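Side-chain contacts in aerobactin synthase IucC (PDB 6CN7), which probably completes the iron-chelating siderophore aerobactin by joining a second N-acetyl-N-hydroxylysine to the citryl intermediate at the expense of ATP: residues D108-K113 with P160-T165; C133-H138 with L373-E378; R167-A172 with W225-K230; L233-D238 with Q346-V351. The protein carries 5 engineered substitutions. All coordinates share one frame; numbering follows the deposited sequence.

Contact 1: residues D108-K113 with P160-T165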
loop_
_atom_site.group_PDB
_atom_site.type_symbol
_atom_site.label_atom_id
_atom_site.label_comp_id
_atom_site.label_asym_id
_atom_site.label_seq_id
_atom_site.Cartn_x
_atom_site.Cartn_y
_atom_site.Cartn_z
ATOM N N ASP A 108 11.148 -16.993 -8.681
ATOM C CA ASP A 108 11.948 -18.092 -9.211
ATOM C C ASP A 108 13.321 -18.143 -8.555
ATOM O O ASP A 108 13.875 -19.232 -8.360
ATOM C CB ASP A 108 12.072 -17.959 -10.730
ATOM C CG ASP A 108 10.744 -18.159 -11.443
ATOM O OD1 ASP A 108 9.761 -18.553 -10.778
ATOM O OD2 ASP A 108 10.683 -17.919 -12.667
ATOM N N LEU A 109 13.885 -16.984 -8.206
ATOM C CA LEU A 109 15.145 -16.964 -7.472
ATOM C C LEU A 109 14.975 -17.553 -6.077
ATOM O O LEU A 109 15.866 -18.251 -5.579
ATOM C CB LEU A 109 15.679 -15.536 -7.385
ATOM C CG LEU A 109 16.208 -14.922 -8.684
ATOM C CD1 LEU A 109 16.375 -13.421 -8.527
ATOM C CD2 LEU A 109 17.525 -15.562 -9.088
ATOM N N GLN A 110 13.840 -17.280 -5.431
ATOM C CA GLN A 110 13.577 -17.858 -4.117
ATOM C C GLN A 110 13.471 -19.377 -4.197
ATOM O O GLN A 110 14.070 -20.098 -3.390
ATOM C CB GLN A 110 12.297 -17.263 -3.530
ATOM C CG GLN A 110 11.984 -17.752 -2.124
ATOM C CD GLN A 110 13.072 -17.388 -1.135
ATOM O OE1 GLN A 110 13.713 -16.343 -1.252
ATOM N NE2 GLN A 110 13.298 -18.259 -0.161
ATOM N N LEU A 111 12.703 -19.882 -5.164
ATOM C CA LEU A 111 12.541 -21.326 -5.298
ATOM C C LEU A 111 13.874 -22.000 -5.589
ATOM O O LEU A 111 14.152 -23.093 -5.083
ATOM C CB LEU A 111 11.527 -21.637 -6.401
ATOM C CG LEU A 111 10.102 -21.140 -6.139
ATOM C CD1 LEU A 111 9.216 -21.348 -7.357
ATOM C CD2 LEU A 111 9.504 -21.836 -4.926
ATOM N N LEU A 112 14.714 -21.358 -6.402
ATOM C CA LEU A 112 16.027 -21.919 -6.700
ATOM C C LEU A 112 16.877 -22.018 -5.439
ATOM O O LEU A 112 17.546 -23.033 -5.209
ATOM C CB LEU A 112 16.721 -21.063 -7.761
ATOM C CG LEU A 112 18.021 -21.587 -8.374
ATOM C CD1 LEU A 112 17.818 -22.936 -9.046
ATOM C CD2 LEU A 112 18.551 -20.575 -9.372
ATOM N N LYS A 113 16.861 -20.974 -4.608
ATOM C CA LYS A 113 17.624 -21.002 -3.364
ATOM C C LYS A 113 17.056 -22.025 -2.385
ATOM O O LYS A 113 17.812 -22.763 -1.743
ATOM C CB LYS A 113 17.644 -19.610 -2.731
ATOM N N PRO A 160 3.021 -17.543 -1.737
ATOM C CA PRO A 160 3.372 -18.894 -1.272
ATOM C C PRO A 160 4.812 -19.290 -1.539
ATOM O O PRO A 160 5.382 -20.049 -0.744
ATOM C CB PRO A 160 2.389 -19.794 -2.037
ATOM C CG PRO A 160 1.993 -19.006 -3.232
ATOM C CD PRO A 160 1.995 -17.572 -2.793
ATOM N N GLU A 161 5.426 -18.817 -2.626
ATOM C CA GLU A 161 6.780 -19.260 -2.945
ATOM C C GLU A 161 7.802 -18.844 -1.892
ATOM O O GLU A 161 8.931 -19.347 -1.925
ATOM C CB GLU A 161 7.211 -18.739 -4.319
ATOM C CG GLU A 161 7.216 -17.224 -4.476
ATOM C CD GLU A 161 5.903 -16.686 -5.003
ATOM O OE1 GLU A 161 4.879 -17.400 -4.903
ATOM O OE2 GLU A 161 5.897 -15.549 -5.524
ATOM N N TYR A 162 7.444 -17.954 -0.964
ATOM C CA TYR A 162 8.335 -17.588 0.130
ATOM C C TYR A 162 8.018 -18.314 1.431
ATOM O O TYR A 162 8.861 -18.327 2.335
ATOM C CB TYR A 162 8.289 -16.072 0.358
ATOM C CG TYR A 162 8.718 -15.283 -0.859
ATOM C CD1 TYR A 162 10.058 -15.020 -1.104
ATOM C CD2 TYR A 162 7.783 -14.810 -1.771
ATOM C CE1 TYR A 162 10.457 -14.306 -2.220
ATOM C CE2 TYR A 162 8.170 -14.094 -2.887
ATOM C CZ TYR A 162 9.508 -13.845 -3.109
ATOM O OH TYR A 162 9.892 -13.132 -4.224
ATOM N N ALA A 163 6.830 -18.907 1.550
ATOM C CA ALA A 163 6.492 -19.785 2.674
ATOM C C ALA A 163 6.586 -19.055 4.012
ATOM O O ALA A 163 6.972 -19.634 5.028
ATOM C CB ALA A 163 7.376 -21.033 2.678
ATOM N N ASN A 164 6.233 -17.776 4.017
ATOM C CA ASN A 164 6.172 -17.017 5.255
ATOM C C ASN A 164 4.758 -17.045 5.825
ATOM O O ASN A 164 3.775 -17.255 5.111
ATOM C CB ASN A 164 6.617 -15.575 5.026
ATOM C CG ASN A 164 8.122 -15.445 4.889
ATOM O OD1 ASN A 164 8.881 -16.091 5.613
ATOM N ND2 ASN A 164 8.562 -14.613 3.956
ATOM N N THR A 165 4.666 -16.829 7.131
ATOM C CA THR A 165 3.400 -16.872 7.843
ATOM C C THR A 165 3.027 -15.481 8.340
ATOM O O THR A 165 3.845 -14.559 8.362
ATOM C CB THR A 165 3.467 -17.852 9.017
ATOM O OG1 THR A 165 4.465 -17.417 9.952
ATOM C CG2 THR A 165 3.805 -19.249 8.530
#
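Gln110 and Leu111, near the end of helix 91-114, pack on Glu161 and Tyr162 of a short 3-10 turn (160-162) that leads toward strand 165-174. No hydrogen bond crosses this helix-on-turn contact. Its inner half is formed by two buried residues: Leu111 sets CD2 3.9 Å from Glu161 CB, while the carboxylate of Glu161 turns away to a salt bridge with Arg147. The torsions account for that division, because Glu161 CG lies between the backbone N and the carbonyl carbon (chi1 59°) and the chain bends again at chi2, leaving CB as the part that meets the leucine. Lys145 touches both Leu111 and Glu161, and it pairs with Asp108 one turn back along the helix.

The outer half is more open, both of its residues being partly exposed. Here the aliphatic part of Gln110 crosses the phenol at a slant, with CB 3.7 Å from Tyr162 CE1, and the amide and ring planes stand 42° apart. Tyr162 also rests on Leu155 and Glu156 of helix 152-158. Gln110 CG bridges the two turn residues, 3.5 Å from Glu161 O and 3.5 Å from Tyr162 CD1.

Contact 2: residues C133-H138 with L373-E378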
loop_
_atom_site.group_PDB
_atom_site.type_symbol
_atom_site.label_atom_id
_atom_site.label_comp_id
_atom_site.label_asym_id
_atom_site.label_seq_id
_atom_site.Cartn_x
_atom_site.Cartn_y
_atom_site.Cartn_z
ATOM N N CYS A 133 4.298 -24.970 -1.203
ATOM C CA CYS A 133 4.917 -23.655 -1.325
ATOM C C CYS A 133 6.016 -23.642 -2.383
ATOM O O CYS A 133 6.205 -22.629 -3.064
ATOM C CB CYS A 133 5.492 -23.214 0.023
ATOM S SG CYS A 133 4.261 -22.675 1.234
ATOM N N LEU A 134 6.745 -24.745 -2.539
ATOM C CA LEU A 134 7.905 -24.789 -3.417
ATOM C C LEU A 134 7.554 -25.148 -4.855
ATOM O O LEU A 134 8.463 -25.302 -5.679
ATOM C CB LEU A 134 8.933 -25.785 -2.872
ATOM C CG LEU A 134 9.484 -25.470 -1.477
ATOM C CD1 LEU A 134 10.452 -26.554 -1.049
ATOM C CD2 LEU A 134 10.158 -24.106 -1.442
ATOM N N LEU A 135 6.270 -25.275 -5.180
ATOM C CA LEU A 135 5.883 -25.566 -6.551
ATOM C C LEU A 135 6.185 -24.374 -7.454
ATOM O O LEU A 135 6.154 -23.216 -7.029
ATOM C CB LEU A 135 4.399 -25.924 -6.622
ATOM C CG LEU A 135 3.991 -27.224 -5.923
ATOM C CD1 LEU A 135 2.484 -27.382 -5.956
ATOM C CD2 LEU A 135 4.665 -28.430 -6.560
ATOM N N SER A 136 6.473 -24.671 -8.724
ATOM C CA SER A 136 6.899 -23.639 -9.664
ATOM C C SER A 136 5.786 -22.654 -9.998
ATOM O O SER A 136 6.075 -21.548 -10.461
ATOM C CB SER A 136 7.408 -24.278 -10.955
ATOM O OG SER A 136 8.480 -25.165 -10.695
ATOM N N GLY A 137 4.531 -23.021 -9.774
ATOM C CA GLY A 137 3.415 -22.169 -10.137
ATOM C C GLY A 137 2.715 -22.644 -11.394
ATOM O O GLY A 137 2.907 -23.763 -11.878
ATOM N N HIS A 138 1.888 -21.759 -11.931
ATOM C CA HIS A 138 1.049 -22.133 -13.063
ATOM C C HIS A 138 1.920 -22.401 -14.287
ATOM O O HIS A 138 2.754 -21.561 -14.644
ATOM C CB HIS A 138 0.031 -21.040 -13.368
ATOM C CG HIS A 138 -1.102 -21.504 -14.230
ATOM N ND1 HIS A 138 -1.041 -21.499 -15.607
ATOM C CD2 HIS A 138 -2.320 -21.998 -13.910
ATOM C CE1 HIS A 138 -2.176 -21.966 -16.098
ATOM N NE2 HIS A 138 -2.968 -22.276 -15.089
ATOM N N LEU A 373 3.427 -33.242 -9.973
ATOM C CA LEU A 373 3.920 -34.187 -10.966
ATOM C C LEU A 373 4.544 -33.507 -12.178
ATOM O O LEU A 373 5.034 -34.209 -13.071
ATOM C CB LEU A 373 2.780 -35.104 -11.413
ATOM C CG LEU A 373 2.020 -35.804 -10.284
ATOM C CD1 LEU A 373 0.921 -36.675 -10.859
ATOM C CD2 LEU A 373 2.961 -36.630 -9.420
ATOM N N MET A 374 4.534 -32.177 -12.239
ATOM C CA MET A 374 5.229 -31.434 -13.281
ATOM C C MET A 374 6.620 -30.991 -12.856
ATOM O O MET A 374 7.311 -30.338 -13.645
ATOM C CB MET A 374 4.424 -30.196 -13.677
ATOM C CG MET A 374 2.966 -30.445 -13.974
ATOM S SD MET A 374 2.102 -28.882 -14.211
ATOM C CE MET A 374 0.440 -29.488 -14.355
ATOM N N GLU A 375 7.043 -31.320 -11.640
ATOM C CA GLU A 375 8.267 -30.775 -11.074
ATOM C C GLU A 375 9.452 -31.705 -11.303
ATOM O O GLU A 375 9.300 -32.920 -11.459
ATOM C CB GLU A 375 8.100 -30.531 -9.574
ATOM C CG GLU A 375 7.001 -29.542 -9.218
ATOM C CD GLU A 375 7.343 -28.118 -9.612
ATOM O OE1 GLU A 375 8.548 -27.812 -9.742
ATOM O OE2 GLU A 375 6.406 -27.306 -9.793
ATOM N N CYS A 376 10.642 -31.109 -11.325
ATOM C CA CYS A 376 11.902 -31.834 -11.326
ATOM C C CYS A 376 12.818 -31.214 -10.280
ATOM O O CYS A 376 12.594 -30.092 -9.821
ATOM C CB CYS A 376 12.577 -31.798 -12.700
ATOM S SG CYS A 376 11.692 -32.680 -13.993
ATOM N N ASP A 377 13.858 -31.954 -9.900
ATOM C CA ASP A 377 14.806 -31.449 -8.918
ATOM C C ASP A 377 15.969 -30.750 -9.622
ATOM O O ASP A 377 16.003 -30.620 -10.847
ATOM C CB ASP A 377 15.295 -32.578 -8.009
ATOM C CG ASP A 377 16.139 -33.610 -8.742
ATOM O OD1 ASP A 377 16.518 -33.371 -9.908
ATOM O OD2 ASP A 377 16.426 -34.667 -8.144
ATOM N N GLU A 378 16.926 -30.275 -8.818
ATOM C CA GLU A 378 18.130 -29.629 -9.336
ATOM C C GLU A 378 18.671 -30.324 -10.577
ATOM O O GLU A 378 19.029 -29.676 -11.567
ATOM C CB GLU A 378 19.209 -29.620 -8.252
ATOM C CG GLU A 378 19.456 -28.288 -7.589
ATOM C CD GLU A 378 20.638 -28.349 -6.651
ATOM O OE1 GLU A 378 21.735 -27.884 -7.030
ATOM O OE2 GLU A 378 20.480 -28.894 -5.538
#
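Glu375 OE1 is gripped by two groups at once: the hydroxyl of Ser136, with OG donating over 2.8 Å, and the guanidinium of Arg115, whose NH2 forms a salt bridge. The serine uses the syn lone pair of OE1, the one on the side of the other carboxylate oxygen. That second oxygen has its own bond across the contact, since Ser136 N donates to Glu375 OE2 over 2.8 Å. The bond is almost straight (172° at the hydrogen), although the N-H arrives from above the carboxylate plane, 37° out of it.

One serine can serve both oxygens because its OG stands beside the backbone N (chi1 -58°), so hydroxyl and amide face the same way. Glu375 reaches them with a chain bent at chi2, and the bend presents its CG to Leu135. There the leucine crosses the glutamate at about a right angle, with Leu135 CD2 3.7 Å from Glu375 CG, and supplies an apolar wall beside the carboxylate.

The contact ties the loop after helix 128-133 to the one that follows strand 366-369. On the glutamate's side the backbone of Glu375 also bonds to Leu383, at the start of helix 383-391, and Met374 packs on helix 475-499. Ser136 O, for its part, accepts from Lys145. A buried carboxylate held by a hydroxyl, an amide and a guanidinium is most consistent with an ionised glutamate whose rotation is probably restricted, its charge probably balanced by Arg115.

Contact 3: residues R167-A172 with W225-K230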
loop_
_atom_site.group_PDB
_atom_site.type_symbol
_atom_site.label_atom_id
_atom_site.label_comp_id
_atom_site.label_asym_id
_atom_site.label_seq_id
_atom_site.Cartn_x
_atom_site.Cartn_y
_atom_site.Cartn_z
ATOM N N ARG A 167 -0.324 -13.283 10.831
ATOM C CA ARG A 167 -1.597 -13.233 11.529
ATOM C C ARG A 167 -2.638 -12.524 10.673
ATOM O O ARG A 167 -2.316 -11.769 9.752
ATOM C CB ARG A 167 -1.456 -12.507 12.868
ATOM C CG ARG A 167 -0.746 -13.301 13.945
ATOM C CD ARG A 167 -0.756 -12.545 15.262
ATOM N NE ARG A 167 -0.082 -13.280 16.329
ATOM C CZ ARG A 167 0.128 -12.799 17.550
ATOM N NH1 ARG A 167 -0.277 -11.576 17.867
ATOM N NH2 ARG A 167 0.749 -13.542 18.457
ATOM N N LEU A 168 -3.902 -12.772 10.996
ATOM C CA LEU A 168 -5.005 -12.092 10.342
ATOM C C LEU A 168 -5.411 -10.857 11.133
ATOM O O LEU A 168 -5.251 -10.791 12.356
ATOM C CB LEU A 168 -6.206 -13.025 10.199
ATOM C CG LEU A 168 -5.955 -14.307 9.408
ATOM C CD1 LEU A 168 -7.205 -15.174 9.408
ATOM C CD2 LEU A 168 -5.507 -13.993 7.986
ATOM N N HIS A 169 -5.936 -9.871 10.414
ATOM C CA HIS A 169 -6.542 -8.701 11.023
ATOM C C HIS A 169 -8.018 -8.983 11.284
ATOM O O HIS A 169 -8.669 -9.712 10.529
ATOM C CB HIS A 169 -6.379 -7.485 10.113
ATOM C CG HIS A 169 -6.661 -6.179 10.786
ATOM N ND1 HIS A 169 -5.720 -5.515 11.543
ATOM C CD2 HIS A 169 -7.773 -5.409 10.806
ATOM C CE1 HIS A 169 -6.243 -4.393 12.004
ATOM N NE2 HIS A 169 -7.487 -4.305 11.572
ATOM N N TRP A 170 -8.544 -8.407 12.362
ATOM C CA TRP A 170 -9.900 -8.695 12.814
ATOM C C TRP A 170 -10.715 -7.414 12.898
ATOM O O TRP A 170 -10.267 -6.422 13.486
ATOM C CB TRP A 170 -9.883 -9.404 14.169
ATOM C CG TRP A 170 -9.343 -10.788 14.070
ATOM C CD1 TRP A 170 -8.042 -11.172 14.208
ATOM C CD2 TRP A 170 -10.086 -11.979 13.790
ATOM N NE1 TRP A 170 -7.929 -12.531 14.039
ATOM C CE2 TRP A 170 -9.171 -13.049 13.781
ATOM C CE3 TRP A 170 -11.438 -12.245 13.550
ATOM C CZ2 TRP A 170 -9.563 -14.364 13.541
ATOM C CZ3 TRP A 170 -11.826 -13.551 13.314
ATOM C CH2 TRP A 170 -10.892 -14.593 13.311
ATOM N N LEU A 171 -11.908 -7.445 12.313
ATOM C CA LEU A 171 -12.857 -6.345 12.363
ATOM C C LEU A 171 -14.088 -6.755 13.158
ATOM O O LEU A 171 -14.323 -7.936 13.431
ATOM C CB LEU A 171 -13.275 -5.913 10.952
ATOM C CG LEU A 171 -12.196 -5.355 10.024
ATOM C CD1 LEU A 171 -12.805 -5.003 8.676
ATOM C CD2 LEU A 171 -11.522 -4.144 10.643
ATOM N N ALA A 172 -14.880 -5.753 13.530
ATOM C CA ALA A 172 -16.177 -5.960 14.157
ATOM C C ALA A 172 -17.237 -5.275 13.309
ATOM O O ALA A 172 -17.081 -4.106 12.941
ATOM C CB ALA A 172 -16.199 -5.418 15.588
ATOM N N TRP A 225 -2.860 -7.858 4.084
ATOM C CA TRP A 225 -2.675 -7.048 2.884
ATOM C C TRP A 225 -3.965 -6.335 2.507
ATOM O O TRP A 225 -3.952 -5.144 2.173
ATOM C CB TRP A 225 -2.188 -7.913 1.722
ATOM C CG TRP A 225 -1.807 -7.103 0.516
ATOM C CD1 TRP A 225 -0.558 -6.654 0.191
ATOM C CD2 TRP A 225 -2.682 -6.636 -0.516
ATOM N NE1 TRP A 225 -0.602 -5.939 -0.979
ATOM C CE2 TRP A 225 -1.894 -5.912 -1.435
ATOM C CE3 TRP A 225 -4.055 -6.757 -0.754
ATOM C CZ2 TRP A 225 -2.435 -5.312 -2.575
ATOM C CZ3 TRP A 225 -4.587 -6.163 -1.884
ATOM C CH2 TRP A 225 -3.778 -5.451 -2.780
ATOM N N GLN A 226 -5.092 -7.049 2.561
ATOM C CA GLN A 226 -6.381 -6.430 2.269
ATOM C C GLN A 226 -6.659 -5.271 3.217
ATOM O O GLN A 226 -7.115 -4.204 2.788
ATOM C CB GLN A 226 -7.489 -7.481 2.358
ATOM C CG GLN A 226 -8.867 -6.996 1.924
ATOM C CD GLN A 226 -9.007 -6.878 0.420
ATOM O OE1 GLN A 226 -8.032 -7.003 -0.319
ATOM N NE2 GLN A 226 -10.230 -6.640 -0.042
ATOM N N TRP A 227 -6.394 -5.459 4.513
ATOM C CA TRP A 227 -6.584 -4.369 5.466
ATOM C C TRP A 227 -5.613 -3.229 5.195
ATOM O O TRP A 227 -6.000 -2.054 5.209
ATOM C CB TRP A 227 -6.401 -4.871 6.896
ATOM C CG TRP A 227 -6.269 -3.749 7.880
ATOM C CD1 TRP A 227 -5.130 -3.337 8.509
ATOM C CD2 TRP A 227 -7.312 -2.881 8.331
ATOM N NE1 TRP A 227 -5.401 -2.268 9.330
ATOM C CE2 TRP A 227 -6.734 -1.970 9.239
ATOM C CE3 TRP A 227 -8.679 -2.786 8.058
ATOM C CZ2 TRP A 227 -7.479 -0.979 9.876
ATOM C CZ3 TRP A 227 -9.416 -1.804 8.691
ATOM C CH2 TRP A 227 -8.815 -0.913 9.590
ATOM N N GLN A 228 -4.347 -3.564 4.951
ATOM C CA GLN A 228 -3.311 -2.555 4.782
ATOM C C GLN A 228 -3.591 -1.670 3.572
ATOM O O GLN A 228 -3.547 -0.438 3.662
ATOM C CB GLN A 228 -1.959 -3.256 4.650
ATOM C CG GLN A 228 -0.743 -2.356 4.615
ATOM C CD GLN A 228 0.534 -3.154 4.436
ATOM O OE1 GLN A 228 1.291 -2.930 3.493
ATOM N NE2 GLN A 228 0.772 -4.104 5.336
ATOM N N GLN A 229 -3.901 -2.283 2.430
ATOM C CA GLN A 229 -3.969 -1.563 1.164
ATOM C C GLN A 229 -5.368 -1.106 0.779
ATOM O O GLN A 229 -5.498 -0.093 0.082
ATOM C CB GLN A 229 -3.418 -2.439 0.034
ATOM C CG GLN A 229 -1.968 -2.846 0.221
ATOM C CD GLN A 229 -1.049 -1.655 0.392
ATOM O OE1 GLN A 229 -1.156 -0.665 -0.330
ATOM N NE2 GLN A 229 -0.144 -1.741 1.358
ATOM N N LYS A 230 -6.416 -1.812 1.196
ATOM C CA LYS A 230 -7.758 -1.555 0.680
ATOM C C LYS A 230 -8.727 -1.101 1.763
ATOM O O LYS A 230 -9.288 -0.006 1.657
ATOM C CB LYS A 230 -8.284 -2.812 -0.025
ATOM C CG LYS A 230 -7.476 -3.221 -1.253
ATOM C CD LYS A 230 -7.488 -2.138 -2.328
ATOM C CE LYS A 230 -6.797 -2.606 -3.595
ATOM N NZ LYS A 230 -6.734 -1.551 -4.642
#
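The imidazole of His169 lies flat over the indole of Trp227, face to face. Its ring centre is 3.6 Å from that of the five-membered ring, and the planes diverge by only 12°. His169 NE2 makes the closest approach, 3.4 Å from Trp227 CE2 at the fusion of the two indole rings, so the overlap continues onto the benzo part. At the edge of the imidazole, in its plane, sits Leu171 CD2. The same methyl group touches the indole obliquely, 3.7 Å from Trp227 CZ3.

Both aromatic side chains extend with CG anti to the backbone N (chi1 -166° for His169, 167° for Trp227), which carries each ring away from its own backbone toward the other. Two ring nitrogens also have polar partners outside the two segments. His169 NE2 is hydrogen-bonded to Ser246 OG on the adjacent strand 244-250, and Trp227 NE1 to Glu153 OE1 of the second subunit, two bonds that should limit rotation of the stacked pair.

His169 and Leu171 are two residues apart on strand 165-174, hence on one face of it, and Val222 of the neighbouring strand 217-222 touches both Leu171 and Trp227. Farther along the helix, Gln229 bonds to Gln229 of the second subunit. This is the layered alpha/beta arrangement of a helix packed on one face of an antiparallel sheet, here with the helix also facing the dimer partner.

Contact 4: residues L233-D238 with Q346-V351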
loop_
_atom_site.group_PDB
_atom_site.type_symbol
_atom_site.label_atom_id
_atom_site.label_comp_id
_atom_site.label_asym_id
_atom_site.label_seq_id
_atom_site.Cartn_x
_atom_site.Cartn_y
_atom_site.Cartn_z
ATOM N N LEU A 233 -8.295 2.086 3.943
ATOM C CA LEU A 233 -8.429 3.296 3.143
ATOM C C LEU A 233 -9.796 3.417 2.485
ATOM O O LEU A 233 -10.482 4.429 2.663
ATOM C CB LEU A 233 -7.328 3.322 2.070
ATOM C CG LEU A 233 -7.333 4.494 1.087
ATOM C CD1 LEU A 233 -7.158 5.814 1.818
ATOM C CD2 LEU A 233 -6.243 4.306 0.039
ATOM N N ASP A 234 -10.216 2.397 1.733
ATOM C CA ASP A 234 -11.465 2.488 0.985
ATOM C C ASP A 234 -12.678 2.605 1.901
ATOM O O ASP A 234 -13.675 3.230 1.522
ATOM C CB ASP A 234 -11.611 1.272 0.068
ATOM C CG ASP A 234 -10.512 1.193 -0.975
ATOM O OD1 ASP A 234 -9.705 2.141 -1.065
ATOM O OD2 ASP A 234 -10.448 0.181 -1.704
ATOM N N PHE A 235 -12.622 2.020 3.098
ATOM C CA PHE A 235 -13.727 2.078 4.048
ATOM C C PHE A 235 -13.378 2.928 5.266
ATOM O O PHE A 235 -13.895 2.700 6.363
ATOM C CB PHE A 235 -14.132 0.668 4.469
ATOM C CG PHE A 235 -14.516 -0.214 3.317
ATOM C CD1 PHE A 235 -15.779 -0.139 2.759
ATOM C CD2 PHE A 235 -13.613 -1.115 2.789
ATOM C CE1 PHE A 235 -16.129 -0.948 1.697
ATOM C CE2 PHE A 235 -13.960 -1.927 1.726
ATOM C CZ PHE A 235 -15.221 -1.842 1.180
ATOM N N ILE A 236 -12.504 3.920 5.080
ATOM C CA ILE A 236 -12.112 4.790 6.185
ATOM C C ILE A 236 -13.315 5.546 6.730
ATOM O O ILE A 236 -13.380 5.842 7.929
ATOM C CB ILE A 236 -10.994 5.751 5.728
ATOM C CG1 ILE A 236 -10.429 6.517 6.926
ATOM C CG2 ILE A 236 -11.513 6.716 4.662
ATOM C CD1 ILE A 236 -9.157 7.282 6.617
ATOM N N ALA A 237 -14.282 5.877 5.871
ATOM C CA ALA A 237 -15.483 6.561 6.342
ATOM C C ALA A 237 -16.250 5.689 7.328
ATOM O O ALA A 237 -16.678 6.157 8.390
ATOM C CB ALA A 237 -16.370 6.942 5.158
ATOM N N ASP A 238 -16.432 4.411 6.991
ATOM C CA ASP A 238 -17.113 3.495 7.899
ATOM C C ASP A 238 -16.356 3.340 9.211
ATOM O O ASP A 238 -16.976 3.185 10.270
ATOM C CB ASP A 238 -17.298 2.135 7.224
ATOM C CG ASP A 238 -18.314 2.176 6.102
ATOM O OD1 ASP A 238 -19.271 2.976 6.188
ATOM O OD2 ASP A 238 -18.159 1.406 5.131
ATOM N N GLN A 346 -19.447 -6.341 -0.654
ATOM C CA GLN A 346 -19.571 -7.789 -0.780
ATOM C C GLN A 346 -18.273 -8.425 -1.259
ATOM O O GLN A 346 -17.825 -9.433 -0.699
ATOM C CB GLN A 346 -20.716 -8.129 -1.736
ATOM C CG GLN A 346 -22.076 -7.661 -1.253
ATOM C CD GLN A 346 -23.177 -7.935 -2.256
ATOM O OE1 GLN A 346 -22.913 -8.212 -3.426
ATOM N NE2 GLN A 346 -24.423 -7.860 -1.801
ATOM N N GLU A 347 -17.658 -7.856 -2.297
ATOM C CA GLU A 347 -16.445 -8.447 -2.849
ATOM C C GLU A 347 -15.265 -8.277 -1.901
ATOM O O GLU A 347 -14.423 -9.174 -1.786
ATOM C CB GLU A 347 -16.129 -7.821 -4.209
ATOM N N MET A 348 -15.195 -7.144 -1.201
ATOM C CA MET A 348 -13.995 -6.784 -0.458
ATOM C C MET A 348 -14.029 -7.210 1.004
ATOM O O MET A 348 -12.962 -7.340 1.614
ATOM C CB MET A 348 -13.771 -5.272 -0.539
ATOM C CG MET A 348 -13.591 -4.758 -1.958
ATOM S SD MET A 348 -13.369 -2.974 -2.047
ATOM C CE MET A 348 -11.729 -2.804 -1.347
ATOM N N LEU A 349 -15.209 -7.432 1.579
ATOM C CA LEU A 349 -15.336 -7.804 2.984
ATOM C C LEU A 349 -16.128 -9.099 3.080
ATOM O O LEU A 349 -17.303 -9.140 2.702
ATOM C CB LEU A 349 -16.016 -6.694 3.788
ATOM C CG LEU A 349 -15.195 -5.419 3.981
ATOM C CD1 LEU A 349 -16.061 -4.304 4.538
ATOM C CD2 LEU A 349 -14.020 -5.681 4.904
ATOM N N GLY A 350 -15.487 -10.144 3.586
ATOM C CA GLY A 350 -16.131 -11.434 3.708
ATOM C C GLY A 350 -15.126 -12.492 4.107
ATOM O O GLY A 350 -13.923 -12.236 4.210
ATOM N N VAL A 351 -15.647 -13.695 4.329
ATOM C CA VAL A 351 -14.822 -14.831 4.729
ATOM C C VAL A 351 -15.486 -16.109 4.241
ATOM O O VAL A 351 -16.715 -16.218 4.222
ATOM C CB VAL A 351 -14.610 -14.869 6.258
ATOM C CG1 VAL A 351 -15.943 -15.004 6.985
ATOM C CG2 VAL A 351 -13.662 -16.003 6.643
#
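Phe235 receives Leu349 over one face and Met348 from an oblique direction, giving two kinds of aromatic contact. The first is CH-pi: Leu349 CD1 stands 4.2 Å from the centroid of the Phe235 ring and only 7° off its normal, nearly above the centre. The second is Met-aromatic. Met348 SD is 4.9 Å from the same centroid but 68° off the normal, so the sulfur approaches at a slant, and its nearest ring atom is Phe235 CZ at 3.9 Å.

A methyl-carboxylate approach completes the side-chain contacts. Met348 is extended as far as its sulfur and then bends (chi3 71°), which swings CE to 3.3 Å from Asp234 OD2 while keeping it 3.9 Å from Phe235 CE2. The methionine tip is thus shared between an acid and a ring, on the partly exposed side of the contact.

No hydrogen bond joins the two segments. Within the first, Ile236 N donates to Leu233 O over 3.2 Å, across the break at which helix 224-234 stops and helix 236-241 begins. Phe235 sits in that break, as N-cap of the second helix. Opposite it, Leu349 lies between helix 344-348 and strand 350-355. Met244 of strand 244-250 packs against both Phe235 and Leu349, Tyr345 meets the phenylalanine ring, and on the outer side Leu233, Ile236 and Ala237 touch Gln99, Leu106 and Tyr102 of the second subunit.

Overall arrangement
The contacts form two pairs. Contacts 1 and 2, with centres about 11 Å apart, touch where Leu111 and Pro160 pack on 133-135. Contacts 3 and 4, about 10 Å apart, share helix 224-234 and reach the same nine-stranded antiparallel sheet; Met348 O probably accepts a hydrogen bond from Gln226 NE2. Strand 165-174 leads from one pair to the other, since 160-165 almost adjoins 167-172, and the centres of contacts 1 and 3 are about 23 Å apart. Contact 2 closes over the longest chain interval, which includes contacts 3 and 4. Helix 91-114 carries 108-113, and its copy in the second subunit packs on 233-237, so contact 4 and the helix of contact 1 take part in the same subunit interface.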